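Local structure of AvrRpt2 (Erwinia amylovora, 6HQZ) at residues R76-N81 / S136-L141; H30-G35 / E65-V70; G2-H7 / G111-N116. The protein acts as a type III effector of the fire blight pathogen, its papain-like C70 cysteine protease part modelled here, and is linked to resistance in Malus × robusta 5. All blocks are in the same frame, centred on the assembly; numbering follows the deposited sequence.

Contact 1 of 3, residues R76-N81 / S136-L141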
loop_
_atom_site.group_PDB
_atom_site.type_symbol
_atom_site.label_atom_id
_atom_site.label_comp_id
_atom_site.label_asym_id
_atom_site.label_seq_id
_atom_site.Cartn_x
_atom_site.Cartn_y
_atom_site.Cartn_z
ATOM N N ARG A 76 -17.213 -7.775 -7.122
ATOM C CA ARG A 76 -16.818 -7.268 -8.440
ATOM C C ARG A 76 -16.621 -5.757 -8.456
ATOM O O ARG A 76 -17.011 -5.084 -9.422
ATOM C CB ARG A 76 -17.852 -7.615 -9.499
ATOM C CG ARG A 76 -18.277 -9.051 -9.585
ATOM C CD ARG A 76 -17.368 -9.815 -10.480
ATOM N NE ARG A 76 -17.985 -10.749 -11.441
ATOM C CZ ARG A 76 -18.491 -10.444 -12.643
ATOM N NH1 ARG A 76 -18.685 -9.209 -13.085
ATOM N NH2 ARG A 76 -18.839 -11.434 -13.404
ATOM N N GLN A 77 -16.029 -5.218 -7.394
ATOM C CA GLN A 77 -15.703 -3.812 -7.329
ATOM C C GLN A 77 -14.466 -3.603 -6.404
ATOM O O GLN A 77 -14.427 -4.139 -5.325
ATOM C CB GLN A 77 -16.897 -3.122 -6.712
ATOM C CG GLN A 77 -17.103 -1.682 -7.040
ATOM C CD GLN A 77 -18.526 -1.276 -6.692
ATOM O OE1 GLN A 77 -19.403 -1.141 -7.577
ATOM N NE2 GLN A 77 -18.782 -1.136 -5.411
ATOM N N PHE A 78 -13.484 -2.828 -6.830
ATOM C CA PHE A 78 -12.381 -2.354 -6.014
ATOM C C PHE A 78 -12.593 -0.904 -5.637
ATOM O O PHE A 78 -13.080 -0.084 -6.438
ATOM C CB PHE A 78 -11.033 -2.433 -6.768
ATOM C CG PHE A 78 -10.507 -3.812 -6.945
ATOM C CD1 PHE A 78 -9.877 -4.445 -5.937
ATOM C CD2 PHE A 78 -10.637 -4.471 -8.158
ATOM C CE1 PHE A 78 -9.414 -5.730 -6.083
ATOM C CE2 PHE A 78 -10.183 -5.747 -8.323
ATOM C CZ PHE A 78 -9.527 -6.357 -7.316
ATOM N N SER A 79 -12.108 -0.553 -4.450
ATOM C CA SER A 79 -11.991 0.842 -4.075
ATOM C C SER A 79 -10.626 1.382 -4.504
ATOM O O SER A 79 -9.637 0.625 -4.684
ATOM C CB SER A 79 -12.163 0.997 -2.577
ATOM O OG SER A 79 -11.148 0.269 -1.917
ATOM N N ALA A 80 -10.577 2.703 -4.648
ATOM C CA ALA A 80 -9.300 3.431 -4.787
ATOM C C ALA A 80 -8.302 2.998 -3.725
ATOM O O ALA A 80 -7.162 2.657 -4.073
ATOM C CB ALA A 80 -9.522 4.954 -4.737
ATOM N N ASN A 81 -8.704 2.981 -2.454
ATOM C CA ASN A 81 -7.765 2.575 -1.405
ATOM C C ASN A 81 -7.297 1.127 -1.573
ATOM O O ASN A 81 -6.124 0.828 -1.383
ATOM C CB ASN A 81 -8.357 2.733 -0.002
ATOM C CG ASN A 81 -8.481 4.174 0.426
ATOM O OD1 ASN A 81 -7.802 5.061 -0.086
ATOM N ND2 ASN A 81 -9.362 4.415 1.348
ATOM N N SER A 136 -14.832 2.787 -14.642
ATOM C CA SER A 136 -14.515 2.046 -15.903
ATOM C C SER A 136 -13.690 0.799 -15.689
ATOM O O SER A 136 -13.971 -0.240 -16.243
ATOM C CB SER A 136 -13.813 2.959 -16.899
ATOM O OG SER A 136 -14.721 3.917 -17.353
ATOM N N PHE A 137 -12.669 0.883 -14.857
ATOM C CA PHE A 137 -11.880 -0.243 -14.521
ATOM C C PHE A 137 -12.705 -1.375 -13.912
ATOM O O PHE A 137 -12.616 -2.538 -14.329
ATOM C CB PHE A 137 -10.752 0.191 -13.606
ATOM C CG PHE A 137 -9.973 -0.956 -13.079
ATOM C CD1 PHE A 137 -8.956 -1.492 -13.822
ATOM C CD2 PHE A 137 -10.252 -1.446 -11.795
ATOM C CE1 PHE A 137 -8.221 -2.552 -13.286
ATOM C CE2 PHE A 137 -9.579 -2.522 -11.300
ATOM C CZ PHE A 137 -8.528 -3.025 -12.013
ATOM N N ASN A 138 -13.536 -1.021 -12.944
ATOM C CA ASN A 138 -14.410 -2.011 -12.379
ATOM C C ASN A 138 -15.431 -2.620 -13.374
ATOM O O ASN A 138 -15.787 -3.808 -13.307
ATOM C CB ASN A 138 -15.158 -1.445 -11.151
ATOM C CG ASN A 138 -14.260 -1.320 -9.946
ATOM O OD1 ASN A 138 -13.503 -2.248 -9.618
ATOM N ND2 ASN A 138 -14.400 -0.190 -9.211
ATOM N N GLN A 139 -15.923 -1.793 -14.246
ATOM C CA GLN A 139 -16.889 -2.291 -15.251
ATOM C C GLN A 139 -16.246 -3.235 -16.250
ATOM O O GLN A 139 -16.886 -4.181 -16.684
ATOM C CB GLN A 139 -17.453 -1.152 -16.047
ATOM C CG GLN A 139 -18.431 -1.607 -17.138
ATOM C CD GLN A 139 -18.849 -0.414 -17.983
ATOM O OE1 GLN A 139 -18.719 0.741 -17.544
ATOM N NE2 GLN A 139 -19.343 -0.681 -19.202
ATOM N N ARG A 140 -14.983 -2.976 -16.565
ATOM C CA ARG A 140 -14.346 -3.615 -17.741
ATOM C C ARG A 140 -13.294 -4.623 -17.428
ATOM O O ARG A 140 -12.887 -5.338 -18.315
ATOM C CB ARG A 140 -13.766 -2.522 -18.629
ATOM C CG ARG A 140 -14.834 -1.549 -19.081
ATOM C CD ARG A 140 -14.298 -0.487 -20.005
ATOM N NE ARG A 140 -15.440 0.228 -20.576
ATOM C CZ ARG A 140 -16.239 -0.298 -21.504
ATOM N NH1 ARG A 140 -15.982 -1.515 -22.030
ATOM N NH2 ARG A 140 -17.296 0.381 -21.913
ATOM N N LEU A 141 -12.910 -4.758 -16.161
ATOM C CA LEU A 141 -11.953 -5.764 -15.765
ATOM C C LEU A 141 -12.445 -7.159 -16.080
ATOM O O LEU A 141 -13.683 -7.417 -16.085
ATOM C CB LEU A 141 -11.684 -5.683 -14.239
ATOM C CG LEU A 141 -10.627 -6.607 -13.676
ATOM C CD1 LEU A 141 -9.207 -6.334 -14.171
ATOM C CD2 LEU A 141 -10.652 -6.494 -12.149
HETATM O O HOH W 1 -17.887 -4.798 -11.904
#
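Asn138 and Phe78 are joined by two hydrogen bonds, the side-chain amide of the first clasping the backbone of the second. Phe78 N donates a hydrogen bond to Asn138 OD1 at 2.8 Å, nearly straight at 173° but coming from above the amide's carbonyl plane. In return Asn138 ND2 reaches Phe78 O at 3.1 Å. That bond lies in the amide plane and uses a lone pair of the carbonyl oxygen. With both the N-H and the C=O of one residue engaged, the amide cannot turn over without giving up both bonds. Chi1 of Asn138, -74°, sets CG beside its own backbone N. The planes of the amide and the Phe78 ring are 17° apart.

The ring carries the apolar half. Its CD2 lies 3.8 Å from Phe137 CE2, and Phe78 meets that ring at its edge; Leu141 CD2 touches Phe78 CE2 at 3.9 Å, in the plane of the Phe78 ring. Gln77 CG packs on Asn138 ND2. A water bridges Arg76 O and Asn138 O, donating to both.

Just past the clasp Ser79 is the N-cap of the helix 80-90, its OG bonded to Glu82 N; the Asn138 bonds tie the loop leading into that helix to the helix 134-140. Leu83 and Leu86 of the first helix, with Met149 of the strand 149-152, close round Phe78, while Phe95 of the strand 93-98 meets Phe137 edge-to-face.

Contact 2 of 3, residues H30-G35 / E65-V70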
loop_
_atom_site.group_PDB
_atom_site.type_symbol
_atom_site.label_atom_id
_atom_site.label_comp_id
_atom_site.label_asym_id
_atom_site.label_seq_id
_atom_site.Cartn_x
_atom_site.Cartn_y
_atom_site.Cartn_z
ATOM N N HIS A 30 9.949 -8.857 -16.030
ATOM C CA HIS A 30 10.176 -10.234 -16.532
ATOM C C HIS A 30 10.530 -10.251 -18.018
ATOM O O HIS A 30 10.070 -9.405 -18.806
ATOM C CB HIS A 30 8.900 -11.085 -16.326
ATOM C CG HIS A 30 8.545 -11.311 -14.887
ATOM N ND1 HIS A 30 8.553 -12.563 -14.302
ATOM C CD2 HIS A 30 8.216 -10.439 -13.911
ATOM C CE1 HIS A 30 8.247 -12.449 -13.022
ATOM N NE2 HIS A 30 8.050 -11.170 -12.755
ATOM N N SER A 31 11.359 -11.216 -18.401
ATOM C CA SER A 31 11.610 -11.559 -19.790
ATOM C C SER A 31 11.077 -12.941 -19.969
ATOM O O SER A 31 11.637 -13.912 -19.493
ATOM C CB SER A 31 13.094 -11.541 -20.114
ATOM O OG SER A 31 13.491 -10.202 -20.222
ATOM N N ILE A 32 9.970 -13.023 -20.660
ATOM C CA ILE A 32 9.274 -14.261 -20.807
ATOM C C ILE A 32 9.137 -14.471 -22.303
ATOM O O ILE A 32 8.471 -13.679 -23.006
ATOM C CB ILE A 32 7.888 -14.235 -20.131
ATOM C CG1 ILE A 32 7.967 -13.645 -18.699
ATOM C CG2 ILE A 32 7.292 -15.637 -20.147
ATOM C CD1 ILE A 32 6.661 -13.603 -17.917
ATOM N N SER A 33 9.705 -15.581 -22.753
ATOM C CA SER A 33 9.803 -15.909 -24.158
ATOM C C SER A 33 8.537 -16.503 -24.795
ATOM O O SER A 33 8.559 -16.757 -26.002
ATOM C CB SER A 33 10.905 -16.936 -24.325
ATOM O OG SER A 33 10.418 -18.198 -23.908
ATOM N N SER A 34 7.489 -16.795 -24.006
ATOM C CA SER A 34 6.255 -17.382 -24.533
ATOM C C SER A 34 5.043 -16.918 -23.733
ATOM O O SER A 34 5.155 -16.377 -22.645
ATOM C CB SER A 34 6.343 -18.910 -24.545
ATOM O OG SER A 34 6.384 -19.427 -23.230
ATOM N N GLY A 35 3.865 -17.122 -24.288
ATOM C CA GLY A 35 2.675 -16.539 -23.711
ATOM C C GLY A 35 1.518 -17.452 -23.953
ATOM O O GLY A 35 1.674 -18.529 -24.528
ATOM N N GLU A 65 7.207 -18.561 -14.333
ATOM C CA GLU A 65 7.791 -17.237 -14.443
ATOM C C GLU A 65 7.585 -16.389 -13.231
ATOM O O GLU A 65 7.756 -15.193 -13.329
ATOM C CB GLU A 65 7.178 -16.490 -15.618
ATOM C CG GLU A 65 7.220 -17.243 -16.923
ATOM C CD GLU A 65 8.628 -17.503 -17.388
ATOM O OE1 GLU A 65 9.571 -16.776 -16.981
ATOM O OE2 GLU A 65 8.781 -18.438 -18.177
ATOM N N ASN A 66 7.189 -16.989 -12.116
ATOM C CA ASN A 66 7.039 -16.278 -10.851
ATOM C C ASN A 66 6.111 -15.072 -10.944
ATOM O O ASN A 66 6.446 -13.929 -10.585
ATOM C CB ASN A 66 8.404 -15.897 -10.317
ATOM C CG ASN A 66 9.332 -17.089 -10.268
ATOM O OD1 ASN A 66 10.319 -17.141 -10.982
ATOM N ND2 ASN A 66 8.988 -18.083 -9.442
ATOM N N LEU A 67 4.929 -15.347 -11.461
ATOM C CA LEU A 67 3.837 -14.389 -11.451
ATOM C C LEU A 67 2.751 -14.975 -10.546
ATOM O O LEU A 67 2.689 -16.183 -10.326
ATOM C CB LEU A 67 3.315 -14.170 -12.855
ATOM C CG LEU A 67 4.201 -13.571 -13.955
ATOM C CD1 LEU A 67 3.423 -13.690 -15.259
ATOM C CD2 LEU A 67 4.472 -12.091 -13.738
ATOM N N ALA A 68 1.963 -14.097 -9.960
ATOM C CA ALA A 68 0.829 -14.449 -9.147
ATOM C C ALA A 68 -0.345 -13.516 -9.396
ATOM O O ALA A 68 -0.192 -12.400 -9.913
ATOM C CB ALA A 68 1.191 -14.395 -7.676
ATOM N N GLU A 69 -1.508 -13.998 -8.984
ATOM C CA GLU A 69 -2.762 -13.285 -9.231
ATOM C C GLU A 69 -3.361 -12.727 -7.978
ATOM O O GLU A 69 -3.203 -13.274 -6.892
ATOM C CB GLU A 69 -3.778 -14.173 -9.922
ATOM C CG GLU A 69 -4.304 -15.365 -9.114
ATOM C CD GLU A 69 -4.924 -16.463 -9.975
ATOM O OE1 GLU A 69 -4.813 -16.461 -11.241
ATOM O OE2 GLU A 69 -5.572 -17.324 -9.390
ATOM N N VAL A 70 -4.055 -11.643 -8.154
ATOM C CA VAL A 70 -4.777 -10.988 -7.076
ATOM C C VAL A 70 -6.130 -11.673 -6.879
ATOM O O VAL A 70 -6.855 -11.853 -7.857
ATOM C CB VAL A 70 -5.061 -9.537 -7.489
ATOM C CG1 VAL A 70 -5.928 -8.862 -6.414
ATOM C CG2 VAL A 70 -3.780 -8.757 -7.737
#
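Glu65 meets Ile32 through the length of its side chain, the two passing each other in opposite directions. CB sits 3.7 Å from Ile32 CD1, and CG is 3.6 Å from Ile32 CG2. The bend at chi2, -63°, then brings the carboxylate carbon CD to 3.6 Å from that same Ile32 CG2. The charged end therefore rests on hydrocarbon. Its OE1 is 5.1 Å from His30 ND1, too far for a direct bond.

Asn66 follows with a positive phi of 55° and ends the helix 49-65 in a Schellman motif, which turns the chain into the strand 67-69. Its carbonyl oxygen comes up at the edge of the imidazole, 3.4 Å from His30 CE1, and the Asn66 side chain packs against Asn154, the C-terminal residue.

Leu67 opens the strand and divides its two methyls between two partners. CD2 stands over the centre of the His30 ring, 3.9 Å from the centroid and 13° off the ring normal, a CH-pi contact over one face; CD1 meets Ile32 CD1 at 4.2 Å. Beyond it the strand pairs with 149-152, Ala68 with Tyr151.

What joins the loop after helix 19-27 to this helix-to-strand junction is thus packing rather than polar bonding. The buried imidazole has its polar partner in the sheet: His30 NE2 is hydrogen-bonded to Ser152 OG. That bond holds the NE2 end of the ring, and the Leu67 methyl packs over one of its faces.

Contact 3 of 3, residues G2-H7 / G111-N116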
loop_
_atom_site.group_PDB
_atom_site.type_symbol
_atom_site.label_atom_id
_atom_site.label_comp_id
_atom_site.label_asym_id
_atom_site.label_seq_id
_atom_site.Cartn_x
_atom_site.Cartn_y
_atom_site.Cartn_z
ATOM N N GLY A 2 -3.417 9.324 -3.382
ATOM C CA GLY A 2 -3.532 7.973 -3.853
ATOM C C GLY A 2 -2.135 7.465 -4.005
ATOM O O GLY A 2 -1.209 8.236 -4.265
ATOM N N PHE A 3 -1.982 6.164 -3.845
ATOM C CA PHE A 3 -0.702 5.537 -3.845
ATOM C C PHE A 3 -0.270 5.427 -5.289
ATOM O O PHE A 3 -1.035 5.010 -6.123
ATOM C CB PHE A 3 -0.763 4.164 -3.181
ATOM C CG PHE A 3 0.507 3.429 -3.268
ATOM C CD1 PHE A 3 1.465 3.600 -2.291
ATOM C CD2 PHE A 3 0.814 2.639 -4.384
ATOM C CE1 PHE A 3 2.680 2.936 -2.385
ATOM C CE2 PHE A 3 2.030 1.974 -4.468
ATOM C CZ PHE A 3 2.965 2.136 -3.474
ATOM N N ARG A 4 0.961 5.819 -5.589
ATOM C CA ARG A 4 1.440 5.767 -6.994
ATOM C C ARG A 4 2.822 5.239 -6.969
ATOM O O ARG A 4 3.640 5.735 -6.217
ATOM C CB ARG A 4 1.401 7.130 -7.683
ATOM C CG ARG A 4 0.025 7.758 -7.650
ATOM C CD ARG A 4 -0.039 9.140 -8.225
ATOM N NE ARG A 4 -1.278 9.831 -7.810
ATOM C CZ ARG A 4 -1.705 10.996 -8.306
ATOM N NH1 ARG A 4 -0.980 11.669 -9.201
ATOM N NH2 ARG A 4 -2.849 11.528 -7.877
ATOM N N LEU A 5 3.091 4.233 -7.782
ATOM C CA LEU A 5 4.446 3.864 -8.128
ATOM C C LEU A 5 4.912 4.791 -9.284
ATOM O O LEU A 5 4.186 4.976 -10.315
ATOM C CB LEU A 5 4.522 2.415 -8.627
ATOM C CG LEU A 5 3.954 1.314 -7.740
ATOM C CD1 LEU A 5 3.645 0.111 -8.622
ATOM C CD2 LEU A 5 4.926 1.023 -6.610
ATOM N N ASN A 6 6.126 5.282 -9.136
ATOM C CA ASN A 6 6.686 6.340 -9.964
ATOM C C ASN A 6 7.743 5.927 -10.972
ATOM O O ASN A 6 8.061 6.730 -11.851
ATOM C CB ASN A 6 7.235 7.425 -9.030
ATOM C CG ASN A 6 6.113 8.148 -8.337
ATOM O OD1 ASN A 6 5.392 8.902 -8.978
ATOM N ND2 ASN A 6 5.877 7.839 -7.065
ATOM N N HIS A 7 8.335 4.739 -10.861
ATOM C CA HIS A 7 9.037 4.268 -12.042
ATOM C C HIS A 7 8.897 2.820 -12.413
ATOM O O HIS A 7 9.780 1.984 -12.290
ATOM C CB HIS A 7 10.476 4.748 -12.235
ATOM C CG HIS A 7 10.862 4.768 -13.698
ATOM N ND1 HIS A 7 10.274 5.634 -14.606
ATOM C CD2 HIS A 7 11.694 3.978 -14.426
ATOM C CE1 HIS A 7 10.755 5.401 -15.817
ATOM N NE2 HIS A 7 11.614 4.400 -15.737
ATOM N N GLY A 111 -0.650 3.240 -10.400
ATOM C CA GLY A 111 -1.022 4.072 -9.322
ATOM C C GLY A 111 -2.481 4.420 -9.303
ATOM O O GLY A 111 -3.235 3.994 -10.158
ATOM N N ILE A 112 -2.870 5.218 -8.324
ATOM C CA ILE A 112 -4.284 5.669 -8.136
ATOM C C ILE A 112 -4.266 7.154 -7.982
ATOM O O ILE A 112 -3.444 7.719 -7.209
ATOM C CB ILE A 112 -4.921 5.042 -6.876
ATOM C CG1 ILE A 112 -4.890 3.506 -6.976
ATOM C CG2 ILE A 112 -6.357 5.542 -6.640
ATOM C CD1 ILE A 112 -5.660 2.914 -8.170
ATOM N N ASP A 113 -5.171 7.775 -8.708
ATOM C CA ASP A 113 -5.457 9.154 -8.554
ATOM C C ASP A 113 -6.729 9.273 -7.693
ATOM O O ASP A 113 -7.850 9.199 -8.212
ATOM C CB ASP A 113 -5.585 9.793 -9.955
ATOM C CG ASP A 113 -6.044 11.255 -9.923
ATOM O OD1 ASP A 113 -6.515 11.775 -8.865
ATOM O OD2 ASP A 113 -5.948 11.901 -10.987
ATOM N N LYS A 114 -6.558 9.496 -6.380
ATOM C CA LYS A 114 -7.705 9.571 -5.484
ATOM C C LYS A 114 -8.611 10.746 -5.772
ATOM O O LYS A 114 -9.810 10.560 -5.860
ATOM C CB LYS A 114 -7.293 9.667 -4.013
ATOM C CG LYS A 114 -7.045 8.342 -3.323
ATOM C CD LYS A 114 -8.322 7.664 -2.833
ATOM C CE LYS A 114 -9.023 8.380 -1.696
ATOM N NZ LYS A 114 -10.070 7.471 -1.172
ATOM N N PRO A 115 -8.044 11.972 -5.865
ATOM C CA PRO A 115 -8.932 13.138 -6.072
ATOM C C PRO A 115 -9.895 13.014 -7.251
ATOM O O PRO A 115 -11.010 13.507 -7.163
ATOM C CB PRO A 115 -7.947 14.299 -6.331
ATOM C CG PRO A 115 -6.709 13.914 -5.591
ATOM C CD PRO A 115 -6.647 12.403 -5.618
ATOM N N ASN A 116 -9.437 12.395 -8.344
ATOM C CA ASN A 116 -10.219 12.234 -9.553
ATOM C C ASN A 116 -10.810 10.834 -9.690
ATOM O O ASN A 116 -11.389 10.544 -10.709
ATOM C CB ASN A 116 -9.330 12.548 -10.771
ATOM C CG ASN A 116 -9.009 14.018 -10.880
ATOM O OD1 ASN A 116 -9.927 14.854 -10.817
ATOM N ND2 ASN A 116 -7.722 14.360 -11.049
#
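Arg4 and Gly111 form a single antiparallel beta bridge, through which the N-terminal segment runs along the end of the strand 104-113 in the central antiparallel sheet of this papain-like protease. The two alpha carbons are 3.8 Å apart. A CB on Gly111 would run into Arg4 CA, so the absence of a side chain there permits so close an approach. Beside the bridge, Ile112 N donates to Phe3 O at 2.9 Å, a somewhat bent bond of 144°.

The Arg4 side chain leaves the backbone with CG beside its own N (chi1 -56°) and runs extended as far as NE. From CB it passes to CG, which lies 3.5 Å from Ile112 O, and CD passes the same oxygen a little further off. NE then makes a weak hydrogen bond to Ile112 O at 3.1 Å, bent to 132°. At the tip NH2 reaches Asp113, 3.6 Å from its CA, and forms a long salt bridge with OD1; its firmer partner is Asn1 O. Ile112 O also receives a CA-H...O contact from Gly2.

The side chain of Ile112 turns to the helix 80-90, touching Leu83. Phe3 lies on Cys88 of that helix, a residue known to form an interchain disulfide, while also packing on Arg4 of the second subunit. Asp113 is held by its own turn: OD1 accepts from Asn116 N in an Asx motif, met from above the carboxylate plane, and OD2 takes Asn116 ND2 on its syn side at 3.0 Å.

How the contacts relate
From the N terminus, the first residues already belong to contact 3, but the loop they open closes only when the chain reaches 111-116, over a hundred residues later. Contact 2 is nested inside it, closing a mostly helical excursion between 30-35 and 65-70. Contact 1 opens next, at 76-81, and closes at 136-141, so it crosses contact 3. These two touch: Ala80, at the start of helix 80-90, packs on Ile112 and Lys114. Contact 2 lies across the chain's centre from contact 1, about 23 Å between centres. Contacts 2 and 3 reach the same sheet, at strands 67-69 and 104-113, while contact 1 ties the loop leading into helix 80-90 to helix 134-140.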